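Local coordinates for 3-dehydroshikimate dehydratase (Bacillus anthracis, PDB 3DX5), which catalyses the manganese-dependent dehydration of 3-dehydroshikimate to 3,4-dihydroxybenzoate, the catechol building block of the siderophore petrobactin, at residues T65-I73 with K85-A93. Numbering follows the deposited sequence.
Sequences TMISDYLDI and KCEQLAILA. With DHB (3,4-dihydroxybenzoic acid), chain D.
I67 meets L89, L92 and A93 where a barrel strand of this TIM-barrel enzyme packs against the helix of its own beta-alpha-beta unit, strand 64-68, helix 79-96 and strand 100-103. The axes of strand 65-68 and helix 85-93 run roughly antiparallel, at 150°, as expected for a strand and the helix that returns the chain. From I67 two branches work separately: CD1 lies against the helix backbone, 3.7 Å from A93 N, while CG2 abuts CD2 of L89. CG1 sits anti to the carbonyl carbon (chi1 -67°), which carries CD1 out to the helix, while CG2 lies anti to the backbone N. Past the strand end, the D69 side chain leaves the backbone toward the helix, and its OD2 forms a salt bridge with K85 NZ, 2.7 Å, with the ammonium arriving from above the carboxylate plane. The anti lone pair of the same OD2 takes the N-H of Y70, so two donors hold this buried acid. The extended K85 chain has a second acceptor on this substrate-binding residue: its NZ donates to Y70 O at 2.9 Å, in the carbonyl plane. The side chain of Y70 turns the other way, into the substrate pocket, where its OH donates to O1 of the bound 3,4-dihydroxybenzoate at 2.5 Å, with O1 in the ring plane; R102 makes a cation-pi contact with this ring. L71 and L89 lie alongside with their side chains running in opposite directions, CD2 to CD1 3.8 Å, and L71 sets its CD1 against SG of C86 at 3.9 Å.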
loop_
_atom_site.group_PDB
_atom_site.type_symbol
_atom_site.label_atom_id
_atom_site.label_comp_id
_atom_site.label_asym_id
_atom_site.label_seq_id
_atom_site.Cartn_x
_atom_site.Cartn_y
_atom_site.Cartn_z
ATOM N N THR A 65 2.358 20.870 -1.111
ATOM C CA THR A 65 1.922 21.516 0.145
ATOM C C THR A 65 2.676 20.995 1.378
ATOM O O THR A 65 2.806 21.703 2.402
ATOM C CB THR A 65 0.365 21.378 0.399
ATOM O OG1 THR A 65 0.039 20.029 0.787
ATOM C CG2 THR A 65 -0.432 21.701 -0.844
HETATM N N MSE A 66 3.160 19.760 1.275
HETATM C CA MSE A 66 3.653 19.013 2.422
HETATM C C MSE A 66 4.110 17.659 1.920
HETATM O O MSE A 66 3.563 17.137 0.937
HETATM C CB MSE A 66 2.513 18.824 3.439
HETATM C CG MSE A 66 2.886 18.041 4.727
HETATM SE SE MSE A 66 1.565 18.410 6.168
HETATM C CE MSE A 66 0.003 17.517 5.396
ATOM N N ILE A 67 5.094 17.082 2.599
ATOM C CA ILE A 67 5.405 15.674 2.410
ATOM C C ILE A 67 4.911 14.925 3.641
ATOM O O ILE A 67 5.255 15.300 4.783
ATOM C CB ILE A 67 6.913 15.472 2.220
ATOM C CG1 ILE A 67 7.313 16.130 0.874
ATOM C CG2 ILE A 67 7.236 13.992 2.249
ATOM C CD1 ILE A 67 8.793 16.378 0.738
ATOM N N SER A 68 4.137 13.866 3.425
ATOM C CA SER A 68 3.498 13.180 4.535
ATOM C C SER A 68 4.096 11.799 4.775
ATOM O O SER A 68 4.050 10.915 3.914
ATOM C CB SER A 68 1.983 13.148 4.328
ATOM O OG SER A 68 1.540 14.472 4.081
ATOM N N ASP A 69 4.691 11.631 5.950
ATOM C CA ASP A 69 5.463 10.450 6.218
ATOM C C ASP A 69 5.189 9.956 7.630
ATOM O O ASP A 69 4.108 10.213 8.166
ATOM C CB ASP A 69 6.948 10.733 5.945
ATOM C CG ASP A 69 7.690 9.482 5.429
ATOM O OD1 ASP A 69 8.356 9.577 4.371
ATOM O OD2 ASP A 69 7.611 8.402 6.083
ATOM N N TYR A 70 6.145 9.234 8.212
ATOM C CA TYR A 70 5.958 8.493 9.464
ATOM C C TYR A 70 7.333 8.475 10.090
ATOM O O TYR A 70 8.257 7.908 9.519
ATOM C CB TYR A 70 5.498 7.022 9.182
ATOM C CG TYR A 70 4.347 6.926 8.170
ATOM C CD1 TYR A 70 3.003 6.928 8.600
ATOM C CD2 TYR A 70 4.601 6.875 6.773
ATOM C CE1 TYR A 70 1.943 6.882 7.666
ATOM C CE2 TYR A 70 3.556 6.868 5.857
ATOM C CZ TYR A 70 2.235 6.862 6.306
ATOM O OH TYR A 70 1.192 6.823 5.384
ATOM N N LEU A 71 7.512 9.126 11.224
ATOM C CA LEU A 71 8.821 9.075 11.877
ATOM C C LEU A 71 8.725 8.235 13.138
ATOM O O LEU A 71 7.913 8.503 13.994
ATOM C CB LEU A 71 9.332 10.476 12.190
ATOM C CG LEU A 71 9.475 11.374 10.960
ATOM C CD1 LEU A 71 9.704 12.838 11.391
ATOM C CD2 LEU A 71 10.630 10.831 10.059
ATOM N N ASP A 72 9.557 7.214 13.233
ATOM C CA ASP A 72 9.513 6.342 14.368
ATOM C C ASP A 72 10.319 6.934 15.524
ATOM O O ASP A 72 11.554 6.932 15.517
ATOM C CB ASP A 72 10.024 4.950 13.995
ATOM C CG ASP A 72 9.849 3.949 15.135
ATOM O OD1 ASP A 72 9.178 4.270 16.151
ATOM O OD2 ASP A 72 10.399 2.838 15.026
ATOM N N ILE A 73 9.618 7.451 16.519
ATOM C CA ILE A 73 10.319 7.932 17.696
ATOM C C ILE A 73 9.933 7.139 18.974
ATOM O O ILE A 73 10.197 7.568 20.081
ATOM C CB ILE A 73 10.367 9.542 17.788
ATOM C CG1 ILE A 73 9.095 10.227 17.386
ATOM C CG2 ILE A 73 11.215 10.110 16.678
ATOM C CD1 ILE A 73 7.989 9.808 18.155
ATOM N N LYS A 85 16.582 9.507 8.366
ATOM C CA LYS A 85 15.359 9.703 7.584
ATOM C C LYS A 85 14.929 11.183 7.581
ATOM O O LYS A 85 14.569 11.713 6.544
ATOM C CB LYS A 85 14.238 8.801 8.109
ATOM C CG LYS A 85 12.939 8.898 7.347
ATOM C CD LYS A 85 12.031 7.675 7.556
ATOM C CE LYS A 85 10.759 7.895 6.776
ATOM N NZ LYS A 85 9.607 7.007 7.169
ATOM N N CYS A 86 15.006 11.860 8.725
ATOM C CA CYS A 86 14.717 13.290 8.758
ATOM C C CYS A 86 15.641 14.080 7.835
ATOM O O CYS A 86 15.190 14.989 7.141
ATOM C CB CYS A 86 14.833 13.833 10.175
ATOM S SG CYS A 86 13.543 13.237 11.280
ATOM N N GLU A 87 16.921 13.726 7.819
ATOM C CA GLU A 87 17.856 14.392 6.958
ATOM C C GLU A 87 17.530 14.159 5.489
ATOM O O GLU A 87 17.711 15.060 4.680
ATOM C CB GLU A 87 19.300 13.976 7.280
ATOM C CG GLU A 87 19.745 14.417 8.693
ATOM C CD GLU A 87 21.031 13.723 9.178
ATOM O OE1 GLU A 87 21.610 12.909 8.425
ATOM O OE2 GLU A 87 21.473 13.988 10.316
ATOM N N GLN A 88 17.062 12.958 5.137
ATOM C CA GLN A 88 16.670 12.698 3.751
ATOM C C GLN A 88 15.355 13.457 3.382
ATOM O O GLN A 88 15.236 14.024 2.299
ATOM C CB GLN A 88 16.578 11.183 3.474
ATOM C CG GLN A 88 16.053 10.796 2.053
ATOM C CD GLN A 88 16.903 11.355 0.898
ATOM O OE1 GLN A 88 18.025 11.881 1.101
ATOM N NE2 GLN A 88 16.374 11.243 -0.320
ATOM N N LEU A 89 14.388 13.477 4.290
ATOM C CA LEU A 89 13.174 14.248 4.102
ATOM C C LEU A 89 13.427 15.747 3.884
ATOM O O LEU A 89 12.739 16.366 3.072
ATOM C CB LEU A 89 12.177 14.023 5.247
ATOM C CG LEU A 89 11.437 12.680 5.280
ATOM C CD1 LEU A 89 10.813 12.459 6.640
ATOM C CD2 LEU A 89 10.365 12.643 4.203
ATOM N N ALA A 90 14.435 16.309 4.555
ATOM C CA ALA A 90 14.800 17.703 4.367
ATOM C C ALA A 90 15.356 17.910 2.957
ATOM O O ALA A 90 15.087 18.931 2.315
ATOM C CB ALA A 90 15.823 18.140 5.447
ATOM N N ILE A 91 16.120 16.944 2.456
ATOM C CA ILE A 91 16.569 16.979 1.062
ATOM C C ILE A 91 15.368 16.985 0.065
ATOM O O ILE A 91 15.286 17.834 -0.877
ATOM C CB ILE A 91 17.543 15.802 0.763
ATOM C CG1 ILE A 91 18.902 16.117 1.383
ATOM C CG2 ILE A 91 17.648 15.567 -0.744
ATOM C CD1 ILE A 91 19.939 14.995 1.309
ATOM N N LEU A 92 14.443 16.041 0.271
ATOM C CA LEU A 92 13.225 15.947 -0.546
ATOM C C LEU A 92 12.391 17.237 -0.452
ATOM O O LEU A 92 11.947 17.757 -1.471
ATOM C CB LEU A 92 12.386 14.708 -0.173
ATOM C CG LEU A 92 13.052 13.336 -0.314
ATOM C CD1 LEU A 92 12.140 12.275 0.219
ATOM C CD2 LEU A 92 13.431 13.002 -1.789
ATOM N N ALA A 93 12.189 17.760 0.752
ATOM C CA ALA A 93 11.391 18.996 0.902
ATOM C C ALA A 93 12.028 20.169 0.171
ATOM O O ALA A 93 11.342 20.988 -0.425
ATOM C CB ALA A 93 11.183 19.348 2.382
HETATM C C1 DHB D . -3.223 7.811 7.167
HETATM C C2 DHB D . -3.904 8.996 7.430
HETATM C C3 DHB D . -5.199 8.968 7.958
HETATM O O3 DHB D . -5.930 10.090 8.248
HETATM C C4 DHB D . -5.802 7.666 8.254
HETATM O O4 DHB D . -7.050 7.679 8.772
HETATM C C5 DHB D . -5.100 6.488 8.016
HETATM C C6 DHB D . -3.808 6.578 7.465
HETATM C C DHB D . -1.826 7.882 6.573
HETATM O O1 DHB D . -1.133 6.885 6.347
HETATM O O2 DHB D . -1.314 9.067 6.249
#